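Local coordinates for protein polysaccharide deacetylase (Streptococcus pyogenes, PDB 6DQ3) that removes N-acetyl groups from the cell-wall linkage unit of streptococcal rhamnopolysaccharides, as a zinc-dependent deacetylase of the carbohydrate esterase 4 family, at residues A[43-48]-A[93-98]; A[146-151]-A[176-181]; A[115-120]-A[160-165]; A[16-19]-A[23-26]. All coordinates share one frame; numbering follows the deposited sequence.

The four contacts lie apart, none touching another, around one deacetylase domain whose mostly parallel sheet is flanked by helices. Contact 4 comes first along the chain, in the loop after strand 8-14 that runs on to helix 34-46; contact 1 then ties the end of that helix to the loop after helix 81-93. Contacts 2 and 3 follow and interlock, with segments that alternate along the chain and both draw on helix 145-162, near its start and at its end; their centres are about 24 Å apart. Contacts 1 and 2 stand about 35 Å apart, centre to centre, on opposite sides of the chain's centre. Only in contact 4 does a zinc bridge the two segments; in contact 2 one sits on Asp-179.

Contact 1 of 4, residues A[43-48]-A[93-98]; sequences KMKDEG and KYDAKA
Lys-45 carries this contact almost alone, stretching its amine from helix 34-46 to the loop after helix 81-93. NZ lies 3.0 Å from Tyr-94 O in a weak hydrogen bond, and a second weak bond joins NZ to Asp-95 O at 3.4 Å. The chain below the amine also lies against the first carbonyl, Lys-45 CE being 3.1 Å from Tyr-94 O. With CG swung opposite the backbone N (chi1 -161°) and one bend at chi2, the remaining methylenes run straight toward the loop, a span for which a long, flexible lysine is well suited. The carboxylate of Asp-95 adds an opposite charge nearby, but Lys-45 NZ to Asp-95 OD2 is 4.3 Å, too long for a salt bridge. Those two carbonyls are presented by a Schellman motif, which ends helix 81-93 with Asp-95 at positive phi as its C-prime residue; the loop then leads into strand 98-102. Helix 34-46 stops in the same way, Gly-48 taking the positive phi that a residue without a side chain adopts easily, and its N bonds back to Lys-45 O at 2.9 Å. At the base of the lysine, CB approaches Tyr-94 CD1 to 4.5 Å. Farther out, the Tyr-94 side chain touches Leu-41 and Gln-42 of helix 34-46 and bonds through OH to Asp-38, while Lys-93 makes a salt bridge to the same aspartate.

Contact 2 of 4, residues A[146-151]-A[176-181]; sequences DVQTTE and RYNDTT. With ZN (zinc ion), chain I.
Helix 145-162 passes the first turn of helix 179-187 with its backbone closest at Gln-148 and Thr-181, whose CA atoms are 6.8 Å apart. Gln-148 meets the N-cap turn of the second helix, where Asn-178 OD1 accepts from Thr-181 N at 2.9 Å, with the N-H pointing well at the oxygen (158°). Asparagine suits the place because its short amide can fold back over the first turn, as it does here with chi1 58° tucking CG in over the backbone. Gln-148 has the longer reach needed from the other helix and runs extended beyond CG into this cap. Its OE1 meets Thr-181 OG1 at 2.6 Å, the two side chains crossing at about a right angle. Thr-181 OG1 is also 2.9 Å from Asn-178 OD1, and its single proton can serve only one of the two oxygens at a time. Gln-148 NE2 touches the methyl CG2 of Thr-180 and makes a weak hydrogen bond to Ala-143 O. The amide planes of Gln-148 and Asn-178 are turned 36° from each other. At the first residue of the helix, Asp-179 OD1 binds a zinc ion at 2.1 Å, and a water 2.2 Å from the zinc donates to Asp-179 OD2.

Contact 3 of 4, residues A[115-120]-A[160-165]; sequences LTLKQM and DKQLNQ
Gln-162, in the last turn of helix 145-162, meets Leu-117 through its aliphatic part. Its CB lies 3.7 Å from Leu-117 CD2, while the bend at chi2 (-56°) folds the amide back so that OE1 comes to 4.0 Å from Leu-117 CD1. A glutamine fits here, since its methylenes can cover a leucine at a partly exposed edge of the contact. Next comes Leu-163, already past the helix, which sends both methyls across the gap. CD2 sits 4.0 Å from Leu-117 CD2 and equally far from Met-120 CB, so it fills the angle between two side chains a turn apart on helix 117-124. The other methyl, CD1, touches Met-120 SD at 4.0 Å, the two side chains crossing at about a right angle; the unbranched thioether can follow the leucine's outline. Phe-130 of strand 128-132 packs against both Met-120 and Leu-163. Asn-164 then takes positive phi, and Gln-165 N returns to Asp-160 O. The junction thus pairs two helix ends: a Schellman motif closes helix 145-162, and a capping box of Thr-116 and Gln-119 opens helix 117-124, with an apolar seam between them over the sheet.

Contact 4 of 4, residues A[16-19]-A[23-26]; sequences AIHV and EETA. With ZN (zinc ion), chain F.
A zinc ion, and hardly any direct protein contact, joins His-18 to Glu-24. His-18 NE2 binds the metal at 2.1 Å and Glu-24 OE2 at 1.9 Å; one further atom from outside the two segments completes the ligands found. The two ligand atoms themselves do not bond, His-18 NE2 and Glu-24 OE2 being 3.7 Å apart. The backbones are farther still, the nearest CA pair being Val-19 and Glu-24 at 9.4 Å. Glu-24 reaches across with its chain extended beyond CG, and the length of a glutamate suits this span. It binds in monodentate fashion: OE2 is the ligand, while OE1, 2.9 Å from the zinc, accepts a hydrogen bond from Ser-21 N, which, with the metal bond, helps set how the group is turned. OE2 arrives at the edge of the imidazole, in the ring plane, on the side where NE2 faces the metal; ring and carboxylate planes lie 31° apart. The other ring nitrogen, ND1, is hydrogen-bonded to Asp-82 OD2, and the same oxygen takes Ile-17 N. Asp-82 is thus a second-shell residue that orients the ring and would tend to strengthen NE2 as a zinc ligand. Ile-31 packs against both His-18 and Glu-24. The loop after strand 8-14 is therefore pinned to itself by a surface histidine-carboxylate zinc site, separate from the zinc bound by Asp-78, His-133 and His-137, the aspartate and two histidines that form the metal triad of carbohydrate esterase 4 deacetylases.

Contact 1 of 4, residues A[43-48]-A[93-98]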
loop_
_atom_site.group_PDB
_atom_site.type_symbol
_atom_site.label_atom_id
_atom_site.label_comp_id
_atom_site.label_asym_id
_atom_site.label_seq_id
_atom_site.Cartn_x
_atom_site.Cartn_y
_atom_site.Cartn_z
ATOM N N LYS A 43 -12.007 12.413 -8.710
ATOM C CA LYS A 43 -11.952 12.106 -10.137
ATOM C C LYS A 43 -12.024 10.601 -10.383
ATOM O O LYS A 43 -12.674 10.156 -11.338
ATOM C CB LYS A 43 -10.682 12.702 -10.742
ATOM C CG LYS A 43 -10.589 12.612 -12.253
ATOM C CD LYS A 43 -11.567 13.537 -12.955
ATOM C CE LYS A 43 -11.590 13.236 -14.444
ATOM N NZ LYS A 43 -12.289 14.294 -15.225
ATOM N N MET A 44 -11.370 9.801 -9.538
ATOM C CA MET A 44 -11.496 8.352 -9.663
ATOM C C MET A 44 -12.939 7.911 -9.456
ATOM O O MET A 44 -13.446 7.050 -10.186
ATOM C CB MET A 44 -10.580 7.650 -8.663
ATOM C CG MET A 44 -9.100 7.794 -8.965
ATOM S SD MET A 44 -8.080 6.904 -7.780
ATOM C CE MET A 44 -6.886 8.172 -7.352
ATOM N N LYS A 45 -13.620 8.491 -8.464
ATOM C CA LYS A 45 -15.003 8.115 -8.193
ATOM C C LYS A 45 -15.901 8.481 -9.368
ATOM O O LYS A 45 -16.723 7.671 -9.815
ATOM C CB LYS A 45 -15.480 8.796 -6.909
ATOM C CG LYS A 45 -16.706 8.152 -6.267
ATOM C CD LYS A 45 -16.334 6.822 -5.610
ATOM C CE LYS A 45 -17.497 6.211 -4.832
ATOM N NZ LYS A 45 -17.112 4.903 -4.221
ATOM N N ASP A 46 -15.746 9.701 -9.891
ATOM C CA ASP A 46 -16.558 10.142 -11.020
ATOM C C ASP A 46 -16.339 9.258 -12.243
ATOM O O ASP A 46 -17.271 9.017 -13.021
ATOM C CB ASP A 46 -16.231 11.599 -11.356
ATOM C CG ASP A 46 -16.764 12.581 -10.321
ATOM O OD1 ASP A 46 -17.530 12.160 -9.430
ATOM O OD2 ASP A 46 -16.417 13.779 -10.406
ATOM N N GLU A 47 -15.110 8.785 -12.440
ATOM C CA GLU A 47 -14.787 7.891 -13.544
ATOM C C GLU A 47 -15.224 6.456 -13.287
ATOM O O GLU A 47 -14.962 5.587 -14.127
ATOM C CB GLU A 47 -13.282 7.938 -13.819
ATOM C CG GLU A 47 -12.834 9.214 -14.519
ATOM C CD GLU A 47 -13.203 9.218 -15.991
ATOM O OE1 GLU A 47 -12.876 8.230 -16.678
ATOM O OE2 GLU A 47 -13.826 10.196 -16.455
ATOM N N GLY A 48 -15.877 6.190 -12.159
ATOM C CA GLY A 48 -16.414 4.875 -11.892
ATOM C C GLY A 48 -15.423 3.855 -11.392
ATOM O O GLY A 48 -15.660 2.655 -11.563
ATOM N N LYS A 93 -14.981 9.778 2.898
ATOM C CA LYS A 93 -15.815 10.726 2.165
ATOM C C LYS A 93 -16.212 10.178 0.804
ATOM O O LYS A 93 -17.357 10.337 0.371
ATOM C CB LYS A 93 -15.062 12.049 2.018
ATOM C CG LYS A 93 -15.679 13.054 1.064
ATOM C CD LYS A 93 -14.896 14.371 1.084
ATOM C CE LYS A 93 -15.495 15.401 0.134
ATOM N NZ LYS A 93 -14.690 16.656 0.090
ATOM N N TYR A 94 -15.286 9.512 0.121
ATOM C CA TYR A 94 -15.536 8.985 -1.212
ATOM C C TYR A 94 -15.846 7.495 -1.205
ATOM O O TYR A 94 -15.903 6.878 -2.274
ATOM C CB TYR A 94 -14.341 9.303 -2.114
ATOM C CG TYR A 94 -14.257 10.792 -2.394
ATOM C CD1 TYR A 94 -15.130 11.389 -3.295
ATOM C CD2 TYR A 94 -13.356 11.608 -1.714
ATOM C CE1 TYR A 94 -15.086 12.748 -3.547
ATOM C CE2 TYR A 94 -13.304 12.977 -1.962
ATOM C CZ TYR A 94 -14.174 13.537 -2.880
ATOM O OH TYR A 94 -14.145 14.894 -3.138
ATOM N N ASP A 95 -16.095 6.916 -0.032
ATOM C CA ASP A 95 -16.430 5.500 0.087
ATOM C C ASP A 95 -15.386 4.646 -0.628
ATOM O O ASP A 95 -15.704 3.728 -1.389
ATOM C CB ASP A 95 -17.831 5.220 -0.462
ATOM C CG ASP A 95 -18.325 3.821 -0.120
ATOM O OD1 ASP A 95 -17.806 3.227 0.849
ATOM O OD2 ASP A 95 -19.225 3.312 -0.822
ATOM N N ALA A 96 -14.121 4.971 -0.387
ATOM C CA ALA A 96 -13.000 4.294 -1.021
ATOM C C ALA A 96 -12.305 3.377 -0.022
ATOM O O ALA A 96 -12.256 3.656 1.177
ATOM C CB ALA A 96 -11.999 5.309 -1.588
ATOM N N LYS A 97 -11.772 2.272 -0.531
ATOM C CA LYS A 97 -10.977 1.346 0.259
ATOM C C LYS A 97 -9.499 1.595 -0.023
ATOM O O LYS A 97 -9.126 2.030 -1.116
ATOM C CB LYS A 97 -11.349 -0.106 -0.061
ATOM C CG LYS A 97 -12.855 -0.378 -0.049
ATOM C CD LYS A 97 -13.185 -1.873 0.092
ATOM C CE LYS A 97 -12.640 -2.699 -1.071
ATOM N NZ LYS A 97 -13.606 -2.898 -2.190
ATOM N N ALA A 98 -8.661 1.349 0.982
ATOM C CA ALA A 98 -7.222 1.506 0.805
ATOM C C ALA A 98 -6.472 0.596 1.766
ATOM O O ALA A 98 -7.014 0.132 2.771
ATOM C CB ALA A 98 -6.786 2.963 1.011
#

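Contact 2 of 4, residues A[146-151]-A[176-181]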
loop_
_atom_site.group_PDB
_atom_site.type_symbol
_atom_site.label_atom_id
_atom_site.label_comp_id
_atom_site.label_asym_id
_atom_site.label_seq_id
_atom_site.Cartn_x
_atom_site.Cartn_y
_atom_site.Cartn_z
ATOM N N ASP A 146 17.904 -15.905 7.379
ATOM C CA ASP A 146 17.230 -16.040 8.668
ATOM C C ASP A 146 16.623 -14.713 9.117
ATOM O O ASP A 146 15.533 -14.689 9.703
ATOM C CB ASP A 146 18.199 -16.560 9.728
ATOM C CG ASP A 146 18.510 -18.028 9.565
ATOM O OD1 ASP A 146 17.856 -18.696 8.736
ATOM O OD2 ASP A 146 19.411 -18.519 10.272
ATOM N N VAL A 147 17.315 -13.599 8.862
ATOM C CA VAL A 147 16.812 -12.304 9.310
ATOM C C VAL A 147 15.644 -11.852 8.439
ATOM O O VAL A 147 14.652 -11.309 8.943
ATOM C CB VAL A 147 17.946 -11.263 9.329
ATOM C CG1 VAL A 147 17.390 -9.881 9.633
ATOM C CG2 VAL A 147 19.004 -11.646 10.359
ATOM N N GLN A 148 15.739 -12.063 7.122
ATOM C CA GLN A 148 14.604 -11.763 6.256
ATOM C C GLN A 148 13.374 -12.546 6.690
ATOM O O GLN A 148 12.257 -12.011 6.697
ATOM C CB GLN A 148 14.933 -12.078 4.798
ATOM C CG GLN A 148 15.994 -11.209 4.169
ATOM C CD GLN A 148 15.953 -11.268 2.655
ATOM O OE1 GLN A 148 14.930 -10.971 2.038
ATOM N NE2 GLN A 148 17.065 -11.665 2.047
ATOM N N THR A 149 13.554 -13.818 7.049
ATOM C CA THR A 149 12.429 -14.617 7.519
ATOM C C THR A 149 11.816 -13.997 8.772
ATOM O O THR A 149 10.599 -13.795 8.846
ATOM C CB THR A 149 12.882 -16.055 7.775
ATOM O OG1 THR A 149 13.484 -16.595 6.588
ATOM C CG2 THR A 149 11.705 -16.929 8.168
ATOM N N THR A 150 12.651 -13.655 9.757
ATOM C CA THR A 150 12.145 -13.052 10.989
ATOM C C THR A 150 11.408 -11.748 10.702
ATOM O O THR A 150 10.297 -11.528 11.197
ATOM C CB THR A 150 13.300 -12.813 11.965
ATOM O OG1 THR A 150 13.937 -14.061 12.268
ATOM C CG2 THR A 150 12.807 -12.168 13.261
ATOM N N GLU A 151 12.009 -10.870 9.896
ATOM C CA GLU A 151 11.414 -9.562 9.639
ATOM C C GLU A 151 10.067 -9.684 8.940
ATOM O O GLU A 151 9.150 -8.895 9.197
ATOM C CB GLU A 151 12.368 -8.713 8.801
ATOM C CG GLU A 151 13.537 -8.142 9.579
ATOM C CD GLU A 151 13.122 -7.004 10.496
ATOM O OE1 GLU A 151 12.015 -6.451 10.320
ATOM O OE2 GLU A 151 13.910 -6.658 11.396
ATOM N N ARG A 176 13.355 -2.787 -2.125
ATOM C CA ARG A 176 14.556 -3.598 -2.299
ATOM C C ARG A 176 14.271 -5.054 -1.962
ATOM O O ARG A 176 13.705 -5.363 -0.910
ATOM C CB ARG A 176 15.687 -3.067 -1.422
ATOM C CG ARG A 176 16.082 -1.638 -1.739
ATOM C CD ARG A 176 17.250 -1.186 -0.885
ATOM N NE ARG A 176 17.441 0.258 -0.967
ATOM C CZ ARG A 176 18.353 0.933 -0.277
ATOM N NH1 ARG A 176 19.164 0.293 0.553
ATOM N NH2 ARG A 176 18.451 2.249 -0.417
ATOM N N TYR A 177 14.681 -5.946 -2.855
ATOM C CA TYR A 177 14.452 -7.368 -2.663
ATOM C C TYR A 177 15.430 -8.131 -3.539
ATOM O O TYR A 177 15.929 -7.608 -4.536
ATOM C CB TYR A 177 13.015 -7.758 -3.018
ATOM C CG TYR A 177 12.631 -7.399 -4.437
ATOM C CD1 TYR A 177 12.208 -6.119 -4.754
ATOM C CD2 TYR A 177 12.688 -8.343 -5.457
ATOM C CE1 TYR A 177 11.853 -5.781 -6.043
ATOM C CE2 TYR A 177 12.334 -8.014 -6.754
ATOM C CZ TYR A 177 11.914 -6.729 -7.040
ATOM O OH TYR A 177 11.559 -6.378 -8.323
ATOM N N ASN A 178 15.697 -9.377 -3.159
ATOM C CA ASN A 178 16.451 -10.271 -4.030
ATOM C C ASN A 178 15.686 -11.581 -4.177
ATOM O O ASN A 178 14.567 -11.732 -3.673
ATOM C CB ASN A 178 17.880 -10.497 -3.518
ATOM C CG ASN A 178 17.941 -11.079 -2.116
ATOM O OD1 ASN A 178 16.925 -11.471 -1.525
ATOM N ND2 ASN A 178 19.159 -11.153 -1.579
ATOM N N ASP A 179 16.287 -12.528 -4.909
ATOM C CA ASP A 179 15.624 -13.808 -5.125
ATOM C C ASP A 179 15.238 -14.433 -3.793
ATOM O O ASP A 179 14.124 -14.951 -3.639
ATOM C CB ASP A 179 16.509 -14.755 -5.955
ATOM C CG ASP A 179 17.943 -14.861 -5.448
ATOM O OD1 ASP A 179 18.250 -14.420 -4.327
ATOM O OD2 ASP A 179 18.781 -15.401 -6.203
ATOM N N THR A 180 16.127 -14.336 -2.801
ATOM C CA THR A 180 15.864 -14.899 -1.480
ATOM C C THR A 180 14.626 -14.273 -0.840
ATOM O O THR A 180 13.791 -14.982 -0.265
ATOM C CB THR A 180 17.096 -14.709 -0.589
ATOM O OG1 THR A 180 18.149 -15.579 -1.032
ATOM C CG2 THR A 180 16.768 -15.002 0.863
ATOM N N THR A 181 14.496 -12.946 -0.916
ATOM C CA THR A 181 13.309 -12.289 -0.371
ATOM C C THR A 181 12.034 -12.931 -0.912
ATOM O O THR A 181 11.108 -13.248 -0.157
ATOM C CB THR A 181 13.315 -10.794 -0.711
ATOM O OG1 THR A 181 14.585 -10.215 -0.391
ATOM C CG2 THR A 181 12.210 -10.053 0.051
HETATM ZN ZN ZN I . 20.352 -14.560 -4.043
HETATM O O HOH W 1 20.848 -16.724 -4.125
#

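Contact 3 of 4, residues A[115-120]-A[160-165]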
loop_
_atom_site.group_PDB
_atom_site.type_symbol
_atom_site.label_atom_id
_atom_site.label_comp_id
_atom_site.label_asym_id
_atom_site.label_seq_id
_atom_site.Cartn_x
_atom_site.Cartn_y
_atom_site.Cartn_z
ATOM N N LEU A 115 0.671 4.662 13.202
ATOM C CA LEU A 115 -0.652 4.142 13.510
ATOM C C LEU A 115 -0.611 3.264 14.753
ATOM O O LEU A 115 0.374 2.572 15.023
ATOM C CB LEU A 115 -1.186 3.329 12.332
ATOM C CG LEU A 115 -1.309 4.047 10.991
ATOM C CD1 LEU A 115 -1.757 3.069 9.911
ATOM C CD2 LEU A 115 -2.280 5.204 11.072
ATOM N N THR A 116 -1.700 3.297 15.509
ATOM C CA THR A 116 -1.875 2.443 16.673
ATOM C C THR A 116 -2.796 1.275 16.322
ATOM O O THR A 116 -3.531 1.311 15.332
ATOM C CB THR A 116 -2.474 3.224 17.841
ATOM O OG1 THR A 116 -3.859 3.463 17.570
ATOM C CG2 THR A 116 -1.758 4.547 18.049
ATOM N N LEU A 117 -2.770 0.241 17.165
ATOM C CA LEU A 117 -3.658 -0.897 16.944
ATOM C C LEU A 117 -5.120 -0.480 17.032
ATOM O O LEU A 117 -5.952 -0.937 16.241
ATOM C CB LEU A 117 -3.376 -2.005 17.953
ATOM C CG LEU A 117 -2.086 -2.797 17.775
ATOM C CD1 LEU A 117 -1.891 -3.682 19.014
ATOM C CD2 LEU A 117 -2.082 -3.624 16.513
ATOM N N LYS A 118 -5.458 0.377 18.002
ATOM C CA LYS A 118 -6.838 0.824 18.141
ATOM C C LYS A 118 -7.307 1.531 16.878
ATOM O O LYS A 118 -8.438 1.326 16.423
ATOM C CB LYS A 118 -6.969 1.742 19.358
ATOM C CG LYS A 118 -8.388 2.198 19.665
ATOM C CD LYS A 118 -8.429 3.028 20.948
ATOM C CE LYS A 118 -9.827 3.571 21.225
ATOM N NZ LYS A 118 -9.881 4.410 22.461
ATOM N N GLN A 119 -6.445 2.362 16.290
ATOM C CA GLN A 119 -6.810 3.055 15.061
ATOM C C GLN A 119 -7.011 2.073 13.913
ATOM O O GLN A 119 -7.941 2.226 13.116
ATOM C CB GLN A 119 -5.741 4.087 14.710
ATOM C CG GLN A 119 -5.742 5.280 15.645
ATOM C CD GLN A 119 -4.447 6.058 15.603
ATOM O OE1 GLN A 119 -3.511 5.689 14.894
ATOM N NE2 GLN A 119 -4.383 7.145 16.366
ATOM N N MET A 120 -6.153 1.058 13.810
ATOM C CA MET A 120 -6.305 0.086 12.732
ATOM C C MET A 120 -7.607 -0.688 12.876
ATOM O O MET A 120 -8.313 -0.914 11.887
ATOM C CB MET A 120 -5.107 -0.862 12.708
ATOM C CG MET A 120 -3.781 -0.165 12.415
ATOM S SD MET A 120 -2.398 -1.322 12.302
ATOM C CE MET A 120 -1.226 -0.606 13.455
ATOM N N ASP A 160 -1.591 -10.543 12.197
ATOM C CA ASP A 160 -2.586 -11.608 12.203
ATOM C C ASP A 160 -3.220 -11.772 13.574
ATOM O O ASP A 160 -4.439 -11.938 13.687
ATOM C CB ASP A 160 -1.954 -12.936 11.781
ATOM C CG ASP A 160 -1.552 -12.954 10.329
ATOM O OD1 ASP A 160 -1.783 -11.944 9.637
ATOM O OD2 ASP A 160 -1.004 -13.985 9.876
ATOM N N LYS A 161 -2.406 -11.751 14.629
ATOM C CA LYS A 161 -2.940 -11.939 15.971
ATOM C C LYS A 161 -3.637 -10.677 16.466
ATOM O O LYS A 161 -4.791 -10.732 16.902
ATOM C CB LYS A 161 -1.816 -12.349 16.922
ATOM C CG LYS A 161 -2.279 -12.644 18.337
ATOM C CD LYS A 161 -1.110 -13.049 19.230
ATOM C CE LYS A 161 -1.569 -13.354 20.649
ATOM N NZ LYS A 161 -0.446 -13.799 21.523
ATOM N N GLN A 162 -2.961 -9.529 16.388
ATOM C CA GLN A 162 -3.497 -8.319 17.008
ATOM C C GLN A 162 -4.708 -7.776 16.260
ATOM O O GLN A 162 -5.597 -7.181 16.880
ATOM C CB GLN A 162 -2.415 -7.244 17.091
ATOM C CG GLN A 162 -1.207 -7.630 17.922
ATOM C CD GLN A 162 -1.575 -8.039 19.331
ATOM O OE1 GLN A 162 -2.518 -7.508 19.917
ATOM N NE2 GLN A 162 -0.838 -8.998 19.881
ATOM N N LEU A 163 -4.764 -7.955 14.941
ATOM C CA LEU A 163 -5.912 -7.535 14.149
ATOM C C LEU A 163 -6.798 -8.706 13.732
ATOM O O LEU A 163 -7.736 -8.515 12.951
ATOM C CB LEU A 163 -5.441 -6.765 12.915
ATOM C CG LEU A 163 -4.511 -5.580 13.194
ATOM C CD1 LEU A 163 -4.102 -4.927 11.870
ATOM C CD2 LEU A 163 -5.161 -4.564 14.124
ATOM N N ASN A 164 -6.526 -9.905 14.239
ATOM C CA ASN A 164 -7.370 -11.078 14.016
ATOM C C ASN A 164 -7.651 -11.287 12.528
ATOM O O ASN A 164 -8.800 -11.291 12.072
ATOM C CB ASN A 164 -8.678 -10.957 14.804
ATOM C CG ASN A 164 -9.487 -12.238 14.787
ATOM O OD1 ASN A 164 -8.941 -13.322 14.589
ATOM N ND2 ASN A 164 -10.795 -12.120 14.994
ATOM N N GLN A 165 -6.577 -11.491 11.773
ATOM C CA GLN A 165 -6.687 -11.557 10.326
ATOM C C GLN A 165 -5.641 -12.515 9.772
ATOM O O GLN A 165 -4.858 -13.112 10.514
ATOM C CB GLN A 165 -6.525 -10.162 9.708
ATOM C CG GLN A 165 -5.121 -9.574 9.866
ATOM C CD GLN A 165 -4.996 -8.165 9.309
ATOM O OE1 GLN A 165 -5.895 -7.342 9.463
ATOM N NE2 GLN A 165 -3.874 -7.884 8.658
#

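Contact 4 of 4, residues A[16-19]-A[23-26]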
loop_
_atom_site.group_PDB
_atom_site.type_symbol
_atom_site.label_atom_id
_atom_site.label_comp_id
_atom_site.label_asym_id
_atom_site.label_seq_id
_atom_site.Cartn_x
_atom_site.Cartn_y
_atom_site.Cartn_z
ATOM N N ALA A 16 3.256 10.264 2.311
ATOM C CA ALA A 16 2.774 11.337 3.176
ATOM C C ALA A 16 1.648 12.127 2.525
ATOM O O ALA A 16 1.733 12.505 1.353
ATOM C CB ALA A 16 3.916 12.285 3.529
ATOM N N ILE A 17 0.598 12.397 3.296
ATOM C CA ILE A 17 -0.468 13.300 2.876
ATOM C C ILE A 17 -0.784 14.199 4.065
ATOM O O ILE A 17 -1.426 13.761 5.027
ATOM C CB ILE A 17 -1.736 12.567 2.408
ATOM C CG1 ILE A 17 -1.373 11.599 1.280
ATOM C CG2 ILE A 17 -2.779 13.565 1.940
ATOM C CD1 ILE A 17 -2.545 10.833 0.698
ATOM N N HIS A 18 -0.335 15.447 4.010
ATOM C CA HIS A 18 -0.670 16.400 5.062
ATOM C C HIS A 18 -0.236 17.786 4.623
ATOM O O HIS A 18 0.501 17.952 3.647
ATOM C CB HIS A 18 -0.038 16.012 6.413
ATOM C CG HIS A 18 1.452 15.847 6.386
ATOM N ND1 HIS A 18 2.062 14.619 6.240
ATOM C CD2 HIS A 18 2.453 16.746 6.544
ATOM C CE1 HIS A 18 3.373 14.774 6.280
ATOM N NE2 HIS A 18 3.638 16.055 6.463
ATOM N N VAL A 19 -0.739 18.791 5.344
ATOM C CA VAL A 19 -0.299 20.157 5.120
ATOM C C VAL A 19 1.158 20.281 5.544
ATOM O O VAL A 19 1.553 19.798 6.613
ATOM C CB VAL A 19 -1.190 21.142 5.892
ATOM C CG1 VAL A 19 -0.597 22.537 5.790
ATOM C CG2 VAL A 19 -2.607 21.114 5.361
ATOM N N GLU A 23 9.228 24.365 7.332
ATOM C CA GLU A 23 10.510 23.886 6.826
ATOM C C GLU A 23 10.338 22.966 5.622
ATOM O O GLU A 23 11.220 22.913 4.760
ATOM C CB GLU A 23 11.281 23.169 7.937
ATOM C CG GLU A 23 11.796 24.096 9.035
ATOM C CD GLU A 23 12.632 23.366 10.071
ATOM O OE1 GLU A 23 12.342 22.180 10.343
ATOM O OE2 GLU A 23 13.584 23.969 10.608
ATOM N N GLU A 24 9.219 22.243 5.537
ATOM C CA GLU A 24 9.009 21.361 4.393
ATOM C C GLU A 24 8.778 22.151 3.110
ATOM O O GLU A 24 9.053 21.643 2.018
ATOM C CB GLU A 24 7.833 20.423 4.663
ATOM C CG GLU A 24 8.153 19.306 5.648
ATOM C CD GLU A 24 6.923 18.541 6.099
ATOM O OE1 GLU A 24 5.801 19.087 5.996
ATOM O OE2 GLU A 24 7.081 17.392 6.551
ATOM N N THR A 25 8.285 23.391 3.216
ATOM C CA THR A 25 8.061 24.198 2.022
ATOM C C THR A 25 9.364 24.709 1.419
ATOM O O THR A 25 9.375 25.124 0.253
ATOM C CB THR A 25 7.153 25.392 2.334
ATOM O OG1 THR A 25 7.857 26.328 3.162
ATOM C CG2 THR A 25 5.886 24.941 3.050
ATOM N N ALA A 26 10.461 24.688 2.180
ATOM C CA ALA A 26 11.722 25.245 1.706
ATOM C C ALA A 26 12.445 24.327 0.729
ATOM O O ALA A 26 13.325 24.797 -0.001
ATOM C CB ALA A 26 12.653 25.540 2.884
HETATM ZN ZN ZN F . 5.511 16.575 7.334
#